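SusD superfamily protein (Bacteroides vulgatus, PDB 3MYV) probably binds polysaccharide at the bacterial outer membrane, helping to capture glycans for uptake. Local coordinates at residues K110-A115 with E173-M178; Y164-I168 with I199-D205; L360-R366 with E386-E390. One frame throughout, in Å; residues are numbered along the deposited sequence.

Contact 1: residues K110-A115 with E173-M178; sequences KGETMA and EAVTLM
Two helical segments, 110-115 of helix 103-128 and 173-177 at the C-terminal end of helix 160-177, cross nearly antiparallel at -148°, their axes only 7.8 Å apart at closest. K110 lies at the partly exposed edge: its chain is fully extended (t at all four chi angles), so that K110 CD passes 4.1 Å from L177 CD1 while K110 NZ donates to a water O at 3.0 Å. That water donates to E173 OE2 at 2.7 Å and bridges the opposite charges, K110 NZ and E173 OE2 standing 4.5 Å apart. G111 permits the close approach. Its CA lies 4.1 Å from A174 CA and 3.9 Å from L177 CB, and its O lies 3.2 Å from A174 CB; a beta carbon here would clash with L177, M178 and the A174 carbonyl. With no side chain on G111 and only a methyl on A174, the backbones can come this close, consistent with the TPR-like helices of the SusD fold. E112 turns away, its carboxylate held by R186 and Y24, but E112 CB touches M178 CE at 4.1 Å. M114, a selenomethionine (m, t, p), lays its long unbranched chain along A174 (CB to CB 4.0 Å) and L177 (M114 SE to CD1 4.2 Å), ending with M114 CE 3.5 Å from E173 OE1. Small A115 sits with its CB 4.0 Å from SE of selenomethionine M178 (m, t, p), the first residue beyond the helix; M178 CG lies 3.6 Å from G111 C.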
loop_
_atom_site.group_PDB
_atom_site.type_symbol
_atom_site.label_atom_id
_atom_site.label_comp_id
_atom_site.label_asym_id
_atom_site.label_seq_id
_atom_site.Cartn_x
_atom_site.Cartn_y
_atom_site.Cartn_z
ATOM N N LYS A 110 -18.553 12.237 -5.169
ATOM C CA LYS A 110 -19.202 10.990 -4.747
ATOM C C LYS A 110 -18.316 9.778 -5.107
ATOM O O LYS A 110 -18.046 8.922 -4.255
ATOM C CB LYS A 110 -20.565 10.844 -5.391
ATOM C CG LYS A 110 -21.248 9.503 -5.122
ATOM C CD LYS A 110 -22.643 9.426 -5.769
ATOM C CE LYS A 110 -23.180 7.985 -5.746
ATOM N NZ LYS A 110 -24.555 7.872 -6.354
ATOM N N GLY A 111 -17.861 9.723 -6.354
ATOM C CA GLY A 111 -16.971 8.647 -6.804
ATOM C C GLY A 111 -15.693 8.561 -5.996
ATOM O O GLY A 111 -15.218 7.461 -5.626
ATOM N N GLU A 112 -15.132 9.728 -5.704
ATOM C CA GLU A 112 -13.869 9.800 -4.982
ATOM C C GLU A 112 -14.064 9.289 -3.558
ATOM O O GLU A 112 -13.236 8.556 -3.050
ATOM C CB GLU A 112 -13.327 11.237 -4.978
ATOM C CG GLU A 112 -11.974 11.363 -4.308
ATOM C CD GLU A 112 -11.429 12.785 -4.236
ATOM O OE1 GLU A 112 -12.076 13.725 -4.761
ATOM O OE2 GLU A 112 -10.337 12.957 -3.633
ATOM N N THR A 113 -15.173 9.679 -2.933
ATOM C CA THR A 113 -15.539 9.173 -1.604
ATOM C C THR A 113 -15.672 7.644 -1.601
ATOM O O THR A 113 -15.210 6.966 -0.686
ATOM C CB THR A 113 -16.846 9.822 -1.115
ATOM O OG1 THR A 113 -16.694 11.254 -1.096
ATOM C CG2 THR A 113 -17.240 9.302 0.292
HETATM N N MSE A 114 -16.280 7.090 -2.640
HETATM C CA MSE A 114 -16.374 5.649 -2.771
HETATM C C MSE A 114 -14.994 5.026 -2.935
HETATM O O MSE A 114 -14.772 3.923 -2.442
HETATM C CB MSE A 114 -17.296 5.251 -3.929
HETATM C CG MSE A 114 -18.751 5.675 -3.739
HETATM SE SE MSE A 114 -19.805 5.487 -5.367
HETATM C CE MSE A 114 -19.850 3.592 -5.466
ATOM N N ALA A 115 -14.083 5.692 -3.650
ATOM C CA ALA A 115 -12.701 5.177 -3.807
ATOM C C ALA A 115 -11.991 5.111 -2.434
ATOM O O ALA A 115 -11.313 4.134 -2.124
ATOM C CB ALA A 115 -11.909 6.071 -4.804
ATOM N N GLU A 173 -17.771 1.206 -9.873
ATOM C CA GLU A 173 -18.690 2.333 -9.980
ATOM C C GLU A 173 -17.986 3.692 -9.793
ATOM O O GLU A 173 -18.241 4.635 -10.562
ATOM C CB GLU A 173 -19.880 2.171 -9.038
ATOM C CG GLU A 173 -20.879 3.278 -9.199
ATOM C CD GLU A 173 -22.081 3.179 -8.288
ATOM O OE1 GLU A 173 -22.246 2.144 -7.590
ATOM O OE2 GLU A 173 -22.853 4.161 -8.284
ATOM N N ALA A 174 -17.110 3.789 -8.799
ATOM C CA ALA A 174 -16.351 5.021 -8.526
ATOM C C ALA A 174 -15.644 5.541 -9.779
ATOM O O ALA A 174 -15.709 6.742 -10.110
ATOM C CB ALA A 174 -15.328 4.794 -7.396
ATOM N N VAL A 175 -14.961 4.630 -10.467
ATOM C CA VAL A 175 -14.220 4.960 -11.675
ATOM C C VAL A 175 -15.147 5.631 -12.684
ATOM O O VAL A 175 -14.755 6.601 -13.328
ATOM C CB VAL A 175 -13.522 3.712 -12.284
ATOM C CG1 VAL A 175 -13.045 4.010 -13.757
ATOM C CG2 VAL A 175 -12.321 3.275 -11.407
ATOM N N THR A 176 -16.388 5.143 -12.820
ATOM C CA THR A 176 -17.269 5.713 -13.832
ATOM C C THR A 176 -17.672 7.140 -13.464
ATOM O O THR A 176 -18.015 7.907 -14.344
ATOM C CB THR A 176 -18.553 4.863 -14.084
ATOM O OG1 THR A 176 -19.406 4.914 -12.937
ATOM C CG2 THR A 176 -18.193 3.389 -14.432
ATOM N N LEU A 177 -17.659 7.480 -12.175
ATOM C CA LEU A 177 -18.058 8.821 -11.708
ATOM C C LEU A 177 -16.946 9.872 -11.645
ATOM O O LEU A 177 -17.236 11.060 -11.600
ATOM C CB LEU A 177 -18.657 8.724 -10.304
ATOM C CG LEU A 177 -19.907 7.853 -10.182
ATOM C CD1 LEU A 177 -20.383 7.840 -8.741
ATOM C CD2 LEU A 177 -20.972 8.355 -11.147
HETATM N N MSE A 178 -15.692 9.434 -11.590
HETATM C CA MSE A 178 -14.565 10.305 -11.234
HETATM C C MSE A 178 -13.950 11.108 -12.388
HETATM O O MSE A 178 -14.043 10.734 -13.556
HETATM C CB MSE A 178 -13.480 9.463 -10.537
HETATM C CG MSE A 178 -13.865 9.082 -9.111
HETATM SE SE MSE A 178 -12.643 7.833 -8.355
HETATM C CE MSE A 178 -11.322 9.167 -7.848
HETATM O O HOH W 1 -24.542 4.916 -6.262
#

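Contact 2: residues Y164-I168 with I199-D205; sequences YDFII and IYLYHDD
A histidine just past a helix end, H203, joins the two segments through near-parallel but offset rings that scarcely overlap, a CH-pi contact and a bridging water. Segment 164-168 is helical; 199-202 closes helix 189-202, and D204, with positive phi (64°), completes a Schellman motif before D205 takes the N-cap position of helix 206-223, its carboxylate binding H203 instead of capping. In register, Y164 faces H203 (CA to CA 7.2 Å) and I168 faces I199 (7.3 Å). With chi1 t, H203 sets its ring at 19° to that of Y164, centroids 5.1 Å apart, while I168 CD1 lies 3.9 Å from the H203 centroid, over its face. Y164, chi1 m, sends its OH to 3.3 Å from Y202 CB and rests CD1 3.9 Å from I199 CG2. Branched isoleucines fill the space between: I167 CG2 meets I199 CD1 at 3.5 Å, and I168 CG1 meets I199 CG2 at 3.6 Å. Two successive helices running in roughly opposite directions pack here, consistent with the family's TPR-like array. H203 ND1 donates to D205 OD2 (2.7 Å), and a water joins H203 NE2 (2.8 Å) to D165 OD1 (2.7 Å), so both imidazole nitrogens are satisfied and the ring's orientation is fixed beside an apolar core.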
loop_
_atom_site.group_PDB
_atom_site.type_symbol
_atom_site.label_atom_id
_atom_site.label_comp_id
_atom_site.label_asym_id
_atom_site.label_seq_id
_atom_site.Cartn_x
_atom_site.Cartn_y
_atom_site.Cartn_z
ATOM N N TYR A 164 -14.198 -8.277 -0.583
ATOM C CA TYR A 164 -13.789 -8.100 -1.991
ATOM C C TYR A 164 -14.950 -7.829 -2.943
ATOM O O TYR A 164 -14.855 -6.943 -3.821
ATOM C CB TYR A 164 -12.956 -9.302 -2.486
ATOM C CG TYR A 164 -11.463 -9.185 -2.190
ATOM C CD1 TYR A 164 -10.592 -8.544 -3.080
ATOM C CD2 TYR A 164 -10.921 -9.728 -1.020
ATOM C CE1 TYR A 164 -9.240 -8.430 -2.802
ATOM C CE2 TYR A 164 -9.566 -9.639 -0.747
ATOM C CZ TYR A 164 -8.734 -8.991 -1.644
ATOM O OH TYR A 164 -7.389 -8.942 -1.367
ATOM N N ASP A 165 -16.044 -8.578 -2.798
ATOM C CA ASP A 165 -17.221 -8.349 -3.636
ATOM C C ASP A 165 -17.654 -6.876 -3.565
ATOM O O ASP A 165 -17.855 -6.214 -4.592
ATOM C CB ASP A 165 -18.380 -9.269 -3.239
ATOM C CG ASP A 165 -18.130 -10.737 -3.589
ATOM O OD1 ASP A 165 -17.111 -11.074 -4.226
ATOM O OD2 ASP A 165 -18.972 -11.567 -3.215
ATOM N N PHE A 166 -17.731 -6.354 -2.346
ATOM C CA PHE A 166 -18.100 -4.971 -2.118
ATOM C C PHE A 166 -17.059 -3.962 -2.622
ATOM O O PHE A 166 -17.409 -2.962 -3.261
ATOM C CB PHE A 166 -18.334 -4.716 -0.616
ATOM C CG PHE A 166 -18.415 -3.260 -0.264
ATOM C CD1 PHE A 166 -19.541 -2.524 -0.597
ATOM C CD2 PHE A 166 -17.385 -2.639 0.404
ATOM C CE1 PHE A 166 -19.623 -1.174 -0.311
ATOM C CE2 PHE A 166 -17.467 -1.282 0.729
ATOM C CZ PHE A 166 -18.584 -0.558 0.374
ATOM N N ILE A 167 -15.800 -4.199 -2.287
ATOM C CA ILE A 167 -14.704 -3.327 -2.690
ATOM C C ILE A 167 -14.641 -3.176 -4.218
ATOM O O ILE A 167 -14.519 -2.062 -4.748
ATOM C CB ILE A 167 -13.347 -3.865 -2.127
ATOM C CG1 ILE A 167 -13.280 -3.662 -0.613
ATOM C CG2 ILE A 167 -12.166 -3.184 -2.790
ATOM C CD1 ILE A 167 -12.338 -4.699 0.118
ATOM N N ILE A 168 -14.740 -4.288 -4.934
ATOM C CA ILE A 168 -14.604 -4.244 -6.396
ATOM C C ILE A 168 -15.785 -3.510 -7.060
ATOM O O ILE A 168 -15.591 -2.630 -7.916
ATOM C CB ILE A 168 -14.380 -5.655 -6.977
ATOM C CG1 ILE A 168 -12.953 -6.140 -6.601
ATOM C CG2 ILE A 168 -14.582 -5.639 -8.510
ATOM C CD1 ILE A 168 -12.761 -7.669 -6.626
ATOM N N ILE A 199 -6.434 -4.535 -6.837
ATOM C CA ILE A 199 -7.410 -5.330 -6.110
ATOM C C ILE A 199 -7.856 -6.537 -6.947
ATOM O O ILE A 199 -7.998 -7.648 -6.409
ATOM C CB ILE A 199 -8.587 -4.443 -5.573
ATOM C CG1 ILE A 199 -8.067 -3.541 -4.432
ATOM C CG2 ILE A 199 -9.772 -5.296 -5.048
ATOM C CD1 ILE A 199 -9.007 -2.358 -4.074
ATOM N N TYR A 200 -8.069 -6.338 -8.249
ATOM C CA TYR A 200 -8.356 -7.482 -9.139
ATOM C C TYR A 200 -7.264 -8.552 -8.987
ATOM O O TYR A 200 -7.552 -9.741 -8.833
ATOM C CB TYR A 200 -8.405 -7.064 -10.609
ATOM C CG TYR A 200 -9.653 -6.373 -11.110
ATOM C CD1 TYR A 200 -10.931 -6.750 -10.693
ATOM C CD2 TYR A 200 -9.545 -5.330 -12.041
ATOM C CE1 TYR A 200 -12.066 -6.105 -11.201
ATOM C CE2 TYR A 200 -10.636 -4.700 -12.526
ATOM C CZ TYR A 200 -11.902 -5.080 -12.111
ATOM O OH TYR A 200 -12.985 -4.398 -12.630
ATOM N N LEU A 201 -6.012 -8.126 -8.957
ATOM C CA LEU A 201 -4.865 -9.049 -8.843
ATOM C C LEU A 201 -4.867 -9.800 -7.523
ATOM O O LEU A 201 -4.716 -11.037 -7.489
ATOM C CB LEU A 201 -3.537 -8.269 -9.024
ATOM C CG LEU A 201 -2.238 -9.081 -9.095
ATOM C CD1 LEU A 201 -2.149 -9.766 -10.456
ATOM C CD2 LEU A 201 -0.963 -8.216 -8.826
ATOM N N TYR A 202 -5.073 -9.065 -6.432
ATOM C CA TYR A 202 -5.218 -9.670 -5.123
ATOM C C TYR A 202 -6.401 -10.646 -5.065
ATOM O O TYR A 202 -6.376 -11.595 -4.295
ATOM C CB TYR A 202 -5.406 -8.621 -4.044
ATOM C CG TYR A 202 -4.145 -7.998 -3.460
ATOM C CD1 TYR A 202 -3.276 -7.253 -4.245
ATOM C CD2 TYR A 202 -3.875 -8.104 -2.105
ATOM C CE1 TYR A 202 -2.153 -6.666 -3.699
ATOM C CE2 TYR A 202 -2.772 -7.493 -1.545
ATOM C CZ TYR A 202 -1.922 -6.780 -2.346
ATOM O OH TYR A 202 -0.817 -6.205 -1.794
ATOM N N HIS A 203 -7.437 -10.374 -5.864
ATOM C CA HIS A 203 -8.629 -11.214 -5.942
ATOM C C HIS A 203 -8.512 -12.404 -6.929
ATOM O O HIS A 203 -9.468 -13.176 -7.097
ATOM C CB HIS A 203 -9.830 -10.337 -6.297
ATOM C CG HIS A 203 -11.162 -10.966 -5.996
ATOM N ND1 HIS A 203 -12.146 -11.117 -6.956
ATOM C CD2 HIS A 203 -11.679 -11.453 -4.845
ATOM C CE1 HIS A 203 -13.206 -11.687 -6.404
ATOM N NE2 HIS A 203 -12.952 -11.898 -5.121
ATOM N N ASP A 204 -7.331 -12.594 -7.520
ATOM C CA ASP A 204 -7.075 -13.631 -8.546
ATOM C C ASP A 204 -7.863 -13.429 -9.842
ATOM O O ASP A 204 -8.036 -14.379 -10.620
ATOM C CB ASP A 204 -7.352 -15.058 -7.995
ATOM C CG ASP A 204 -6.192 -16.036 -8.229
ATOM O OD1 ASP A 204 -5.186 -15.698 -8.896
ATOM O OD2 ASP A 204 -6.282 -17.173 -7.721
ATOM N N ASP A 205 -8.347 -12.218 -10.094
ATOM C CA ASP A 205 -9.030 -11.907 -11.341
ATOM C C ASP A 205 -7.929 -11.459 -12.320
ATOM O O ASP A 205 -7.839 -10.299 -12.690
ATOM C CB ASP A 205 -10.055 -10.779 -11.168
ATOM C CG ASP A 205 -11.222 -11.136 -10.278
ATOM O OD1 ASP A 205 -11.769 -12.270 -10.352
ATOM O OD2 ASP A 205 -11.613 -10.232 -9.498
HETATM O O HOH W 2 -15.069 -12.692 -3.436
#

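Contact 3: residues L360-R366 with E386-E390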
loop_
_atom_site.group_PDB
_atom_site.type_symbol
_atom_site.label_atom_id
_atom_site.label_comp_id
_atom_site.label_asym_id
_atom_site.label_seq_id
_atom_site.Cartn_x
_atom_site.Cartn_y
_atom_site.Cartn_z
ATOM N N LEU A 360 7.231 -5.960 -18.155
ATOM C CA LEU A 360 8.244 -6.343 -17.184
ATOM C C LEU A 360 9.575 -5.746 -17.625
ATOM O O LEU A 360 10.226 -5.117 -16.823
ATOM C CB LEU A 360 8.332 -7.860 -17.025
ATOM C CG LEU A 360 9.410 -8.361 -16.044
ATOM C CD1 LEU A 360 9.124 -7.803 -14.579
ATOM C CD2 LEU A 360 9.522 -9.842 -16.115
ATOM N N ASN A 361 9.940 -5.924 -18.904
ATOM C CA ASN A 361 11.212 -5.428 -19.432
ATOM C C ASN A 361 11.339 -3.932 -19.362
ATOM O O ASN A 361 12.428 -3.406 -19.151
ATOM C CB ASN A 361 11.493 -5.916 -20.858
ATOM C CG ASN A 361 12.155 -7.270 -20.856
ATOM O OD1 ASN A 361 13.374 -7.363 -20.713
ATOM N ND2 ASN A 361 11.355 -8.339 -20.952
ATOM N N GLU A 362 10.234 -3.226 -19.550
ATOM C CA GLU A 362 10.292 -1.768 -19.404
ATOM C C GLU A 362 10.806 -1.356 -18.038
ATOM O O GLU A 362 11.619 -0.414 -17.922
ATOM C CB GLU A 362 8.938 -1.147 -19.628
ATOM C CG GLU A 362 9.032 0.328 -19.891
ATOM C CD GLU A 362 9.311 0.633 -21.338
ATOM O OE1 GLU A 362 8.623 0.032 -22.189
ATOM O OE2 GLU A 362 10.186 1.490 -21.612
ATOM N N ILE A 363 10.378 -2.075 -17.002
ATOM C CA ILE A 363 10.791 -1.753 -15.630
ATOM C C ILE A 363 12.226 -2.249 -15.382
ATOM O O ILE A 363 13.054 -1.563 -14.739
ATOM C CB ILE A 363 9.811 -2.349 -14.596
ATOM C CG1 ILE A 363 8.406 -1.746 -14.807
ATOM C CG2 ILE A 363 10.335 -2.161 -13.146
ATOM C CD1 ILE A 363 8.314 -0.204 -14.661
ATOM N N VAL A 364 12.530 -3.446 -15.880
ATOM C CA VAL A 364 13.867 -4.023 -15.721
ATOM C C VAL A 364 14.910 -3.118 -16.337
ATOM O O VAL A 364 15.942 -2.835 -15.732
ATOM C CB VAL A 364 13.906 -5.443 -16.307
ATOM C CG1 VAL A 364 15.360 -5.971 -16.450
ATOM C CG2 VAL A 364 13.034 -6.355 -15.417
ATOM N N LYS A 365 14.627 -2.651 -17.551
ATOM C CA LYS A 365 15.581 -1.855 -18.307
ATOM C C LYS A 365 15.678 -0.426 -17.819
ATOM O O LYS A 365 16.725 0.212 -17.972
ATOM C CB LYS A 365 15.252 -1.902 -19.803
ATOM C CG LYS A 365 15.450 -3.300 -20.357
ATOM C CD LYS A 365 14.986 -3.435 -21.820
ATOM C CE LYS A 365 15.242 -4.860 -22.319
ATOM N NZ LYS A 365 14.799 -5.042 -23.743
ATOM N N ARG A 366 14.593 0.108 -17.269
ATOM C CA ARG A 366 14.677 1.422 -16.638
ATOM C C ARG A 366 15.618 1.327 -15.436
ATOM O O ARG A 366 16.383 2.243 -15.177
ATOM C CB ARG A 366 13.301 1.946 -16.194
ATOM C CG ARG A 366 13.306 3.409 -15.711
ATOM C CD ARG A 366 13.607 3.539 -14.226
ATOM N NE ARG A 366 12.681 2.764 -13.396
ATOM C CZ ARG A 366 11.421 3.107 -13.102
ATOM N NH1 ARG A 366 10.885 4.259 -13.540
ATOM N NH2 ARG A 366 10.684 2.301 -12.330
ATOM N N GLU A 386 11.266 -8.613 -9.203
ATOM C CA GLU A 386 11.236 -7.245 -9.748
ATOM C C GLU A 386 10.458 -6.309 -8.824
ATOM O O GLU A 386 10.885 -5.170 -8.575
ATOM C CB GLU A 386 10.705 -7.194 -11.181
ATOM C CG GLU A 386 11.124 -5.927 -11.950
ATOM C CD GLU A 386 12.632 -5.748 -12.051
ATOM O OE1 GLU A 386 13.374 -6.755 -12.004
ATOM O OE2 GLU A 386 13.073 -4.608 -12.215
ATOM N N ARG A 387 9.338 -6.803 -8.289
ATOM C CA ARG A 387 8.577 -6.072 -7.286
ATOM C C ARG A 387 9.421 -5.773 -6.055
ATOM O O ARG A 387 9.367 -4.666 -5.542
ATOM C CB ARG A 387 7.334 -6.842 -6.844
ATOM C CG ARG A 387 6.190 -6.883 -7.847
ATOM C CD ARG A 387 5.102 -7.832 -7.338
ATOM N NE ARG A 387 3.824 -7.616 -8.007
ATOM C CZ ARG A 387 2.970 -6.628 -7.720
ATOM N NH1 ARG A 387 3.221 -5.744 -6.748
ATOM N NH2 ARG A 387 1.847 -6.518 -8.415
ATOM N N SER A 388 10.175 -6.767 -5.580
ATOM C CA SER A 388 11.084 -6.572 -4.458
ATOM C C SER A 388 12.004 -5.361 -4.694
ATOM O O SER A 388 12.138 -4.478 -3.844
ATOM C CB SER A 388 11.940 -7.807 -4.268
ATOM O OG SER A 388 12.947 -7.578 -3.332
ATOM N N LYS A 389 12.648 -5.360 -5.865
ATOM C CA LYS A 389 13.588 -4.304 -6.256
ATOM C C LYS A 389 12.928 -2.944 -6.334
ATOM O O LYS A 389 13.430 -1.944 -5.795
ATOM C CB LYS A 389 14.203 -4.616 -7.629
ATOM C CG LYS A 389 15.182 -5.802 -7.678
ATOM C CD LYS A 389 15.736 -6.015 -9.073
ATOM C CE LYS A 389 16.422 -7.386 -9.195
ATOM N NZ LYS A 389 17.313 -7.537 -10.404
ATOM N N GLU A 390 11.791 -2.913 -7.008
ATOM C CA GLU A 390 11.136 -1.656 -7.358
ATOM C C GLU A 390 10.386 -1.010 -6.199
ATOM O O GLU A 390 10.374 0.203 -6.083
ATOM C CB GLU A 390 10.143 -1.887 -8.489
ATOM C CG GLU A 390 9.495 -0.613 -9.025
ATOM C CD GLU A 390 10.505 0.374 -9.603
ATOM O OE1 GLU A 390 11.384 -0.050 -10.409
ATOM O OE2 GLU A 390 10.428 1.590 -9.257
HETATM O O HOH W 3 13.195 0.051 -12.510
#
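Charge dominates this contact, and it is buried. R366 NH2 donates to E390 OE1 at 3.1 Å, a salt bridge in which the carboxylate meets the guanidinium at its edge. Arginine suits the place because its several N-H groups point in different directions: NH1 serves E247 and the Y229 carbonyl, while R366 NE binds a water at 2.9 Å. That water donates to I363 O (2.8 Å) and to E390 OE1 (2.8 Å), tying backbone and both side chains into one network. E390 in turn pairs with R295 and R333 and accepts from Y234, and E386 is held by R295 and R382, so the burial of each carboxylate is offset by arginine partners.

One contact is purely aliphatic: L360 CD1 packs on E386 CB at 3.8 Å. The methyls of V364 and I363 lie against the carboxylates themselves, V364 CG2 3.4 Å from E386 CD, and I363 CG2 3.6 Å from E390 OE1 and 3.8 Å from E386 OE2. The branched side chains thus fill the gap beside the charges. The gap is wide: the axes approach to 11.0 Å and cross at 43°, room that long side chains must span.

Helices 350-367 and 380-391 pack side by side over helix 334-348 in the RagB/SusD region, a helix-helix contact built round a buried arginine-glutamate network.

How the contacts relate
All three contacts are largely buried helix packings, but they differ in spacing and chemistry. Contacts 1 and 2 share helix 160-177, at its C-terminal end and in its first half respectively, so that one helix is flanked by helix 103-128 and by helix 189-202; their centres are about 16 Å apart. Contact 1 is close and apolar, with charges meeting through water at its partly exposed edge. Contact 2 combines isoleucines with aromatic rings and a polar edge. Contact 3, whose centre is about 24 Å from that of contact 2, is wider and relies on buried ion pairs. Contacts 2 and 3 touch where L201 CD2 lies 3.3 Å from R387 NH2.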